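Side-chain contact in globin (Bacillus anthracis, PDB 5V3T), which probably binds oxygen or other small ligands at its heme, as a group II truncated hemoglobin that carries cyanide in this crystal: residues 109-112 against 113-117. Sequence-based numbering, arbitrary orientation.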
ATOM      1  N   GLU A 109     -14.003  20.752  -8.081  1.00 30.36           N
ATOM      2  CA  GLU A 109     -13.692  21.144  -6.723  1.00 32.33           C
ATOM      3  C   GLU A 109     -14.139  20.077  -5.742  1.00 42.39           C
ATOM      4  O   GLU A 109     -13.417  19.775  -4.791  1.00 37.66           O
ATOM      5  CB  GLU A 109     -14.318  22.500  -6.382  1.00 36.11           C
ATOM      6  CG  GLU A 109     -13.993  23.626  -7.388  1.00 53.67           C
ATOM      7  CD  GLU A 109     -12.496  23.770  -7.712  1.00 62.50           C
ATOM      8  OE1 GLU A 109     -11.643  23.445  -6.856  1.00 72.18           O
ATOM      9  OE2 GLU A 109     -12.165  24.226  -8.830  1.00 63.87           O
ATOM     10  N   PHE A 110     -15.315  19.503  -5.972  1.00 37.34           N
ATOM     11  CA  PHE A 110     -15.806  18.405  -5.143  1.00 35.94           C
ATOM     12  C   PHE A 110     -14.809  17.239  -5.108  1.00 35.32           C
ATOM     13  O   PHE A 110     -14.364  16.804  -4.036  1.00 34.21           O
ATOM     14  CB  PHE A 110     -17.169  17.924  -5.640  1.00 33.31           C
ATOM     15  CG  PHE A 110     -17.787  16.850  -4.782  1.00 37.89           C
ATOM     16  CD1 PHE A 110     -18.527  17.186  -3.661  1.00 48.56           C
ATOM     17  CD2 PHE A 110     -17.637  15.510  -5.100  1.00 35.05           C
ATOM     18  CE1 PHE A 110     -19.106  16.200  -2.861  1.00 49.27           C
ATOM     19  CE2 PHE A 110     -18.208  14.518  -4.308  1.00 37.22           C
ATOM     20  CZ  PHE A 110     -18.945  14.867  -3.186  1.00 44.46           C
ATOM     21  N   VAL A 111     -14.435  16.750  -6.287  1.00 30.04           N
ATOM     22  CA  VAL A 111     -13.592  15.571  -6.374  1.00 29.52           C
ATOM     23  C   VAL A 111     -12.178  15.880  -5.868  1.00 32.00           C
ATOM     24  O   VAL A 111     -11.585  15.081  -5.134  1.00 30.57           O
ATOM     25  CB  VAL A 111     -13.527  15.028  -7.822  1.00 30.51           C
ATOM     26  CG1 VAL A 111     -12.469  13.923  -7.934  1.00 27.94           C
ATOM     27  CG2 VAL A 111     -14.902  14.513  -8.268  1.00 25.77           C
ATOM     28  N   PHE A 112     -11.651  17.045  -6.215  1.00 31.40           N
ATOM     29  CA  PHE A 112     -10.280  17.346  -5.818  1.00 28.28           C
ATOM     30  C   PHE A 112     -10.164  17.489  -4.302  1.00 34.14           C
ATOM     31  O   PHE A 112      -9.205  17.004  -3.706  1.00 36.86           O
ATOM     32  CB  PHE A 112      -9.762  18.608  -6.480  1.00 30.51           C
ATOM     33  CG  PHE A 112      -8.315  18.861  -6.182  1.00 37.51           C
ATOM     34  CD1 PHE A 112      -7.327  18.278  -6.954  1.00 37.75           C
ATOM     35  CD2 PHE A 112      -7.941  19.629  -5.094  1.00 41.65           C
ATOM     36  CE1 PHE A 112      -5.985  18.493  -6.666  1.00 40.58           C
ATOM     37  CE2 PHE A 112      -6.604  19.838  -4.800  1.00 37.02           C
ATOM     38  CZ  PHE A 112      -5.632  19.269  -5.592  1.00 38.27           C
ATOM     39  N   GLU A 113     -11.137  18.155  -3.682  1.00 33.32           N
ATOM     40  CA  GLU A 113     -11.110  18.346  -2.235  1.00 36.28           C
ATOM     41  C   GLU A 113     -11.249  17.031  -1.488  1.00 43.69           C
ATOM     42  O   GLU A 113     -10.613  16.856  -0.441  1.00 41.07           O
ATOM     43  CB  GLU A 113     -12.188  19.331  -1.799  1.00 39.51           C
ATOM     44  CG  GLU A 113     -11.812  20.758  -2.135  1.00 54.18           C
ATOM     45  CD  GLU A 113     -12.954  21.729  -1.938  1.00 69.95           C
ATOM     46  OE1 GLU A 113     -13.839  21.454  -1.097  1.00 77.13           O
ATOM     47  OE2 GLU A 113     -12.969  22.760  -2.646  1.00 68.02           O
ATOM     48  N   ARG A 114     -12.048  16.094  -2.007  1.00 35.03           N
ATOM     49  CA  ARG A 114     -12.074  14.775  -1.380  1.00 35.31           C
ATOM     50  C   ARG A 114     -10.735  14.071  -1.514  1.00 30.27           C
ATOM     51  O   ARG A 114     -10.224  13.491  -0.547  1.00 28.17           O
ATOM     52  CB  ARG A 114     -13.144  13.855  -1.971  1.00 36.11           C
ATOM     53  CG  ARG A 114     -14.551  14.097  -1.505  1.00 47.45           C
ATOM     54  CD  ARG A 114     -15.471  13.099  -2.176  1.00 46.30           C
ATOM     55  NE  ARG A 114     -16.749  13.037  -1.493  1.00 63.09           N
ATOM     56  CZ  ARG A 114     -17.096  12.048  -0.679  1.00 73.90           C
ATOM     57  NH1 ARG A 114     -16.262  11.037  -0.476  1.00 69.72           N
ATOM     58  NH2 ARG A 114     -18.282  12.062  -0.083  1.00 88.40           N
ATOM     59  N   LEU A 115     -10.164  14.135  -2.710  1.00 30.99           N
ATOM     60  CA  LEU A 115      -8.890  13.479  -2.956  1.00 34.94           C
ATOM     61  C   LEU A 115      -7.766  14.061  -2.097  1.00 34.02           C
ATOM     62  O   LEU A 115      -6.889  13.322  -1.624  1.00 28.98           O
ATOM     63  CB  LEU A 115      -8.543  13.585  -4.439  1.00 29.26           C
ATOM     64  CG  LEU A 115      -9.402  12.765  -5.398  1.00 29.28           C
ATOM     65  CD1 LEU A 115      -8.932  12.952  -6.832  1.00 30.14           C
ATOM     66  CD2 LEU A 115      -9.308  11.307  -5.013  1.00 31.46           C
ATOM     67  N   ALA A 116      -7.812  15.371  -1.867  1.00 31.84           N
ATOM     68  CA  ALA A 116      -6.781  16.041  -1.076  1.00 34.54           C
ATOM     69  C   ALA A 116      -6.832  15.577   0.368  1.00 34.80           C
ATOM     70  O   ALA A 116      -5.787  15.383   1.007  1.00 36.09           O
ATOM     71  CB  ALA A 116      -6.942  17.547  -1.146  1.00 31.61           C
ATOM     72  N   LEU A 117      -8.044  15.424   0.885  1.00 33.65           N
ATOM     73  CA  LEU A 117      -8.254  14.909   2.233  1.00 40.12           C
ATOM     74  C   LEU A 117      -7.796  13.457   2.340  1.00 35.60           C
ATOM     75  O   LEU A 117      -7.135  13.073   3.306  1.00 36.17           O
ATOM     76  CB  LEU A 117      -9.729  15.052   2.625  1.00 42.82           C
ATOM     77  CG  LEU A 117     -10.215  14.553   3.992  1.00 58.47           C
ATOM     78  CD1 LEU A 117      -9.514  15.271   5.127  1.00 71.18           C
ATOM     79  CD2 LEU A 117     -11.734  14.733   4.114  1.00 62.39           C
TER
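Four successive i to i+4 backbone hydrogen bonds join E109-F112 to E113-A116 as about two turns of continuous alpha-helix, running from E113 N to E109 O through to A116 N to F112 O at 2.8 Å. The last is the most bent, with an N-H...O angle of 147°. On one flank the exposed F110 and R114 run side by side in the same direction. With F110 CG anti to the backbone N (chi1 -176°), the ring lies beside the R114 chain, which is extended from CG to NE and brings NE to 3.3 Å from F110 CZ. Ring and guanidinium are turned 42° apart, and CZ meets the guanidinium at its edge; R114 CD lies 3.7 Å from F110 CE2. On the inner side V111 and L115 also point the same way, V111 CG1 touching L115 CD1 at 3.8 Å. Next to this pair, F112 CE2 reaches the methyl CB of A116 at 4.3 Å, a loose apolar contact. The carboxylates of E109 and E113 share a third flank, E109 OE1 standing 4.5 Å from E113 OE2; this closeness may raise their proton affinity somewhat, and a sulfate ion near E109, probably from the crystallisation liquor, would add to this. V111, F112, L115 and A116 meet helix 84-101 through M98, E95, M94 and L91, whereas L115 also touches L54 and, like R114, Y57 of helix 44-57. With the side chain of L115 about 4 Å from the heme, this is an amphipathic segment of the last globin helix, 105-122, its apolar side turned to the heme pocket and neighbouring helices of the truncated globin fold.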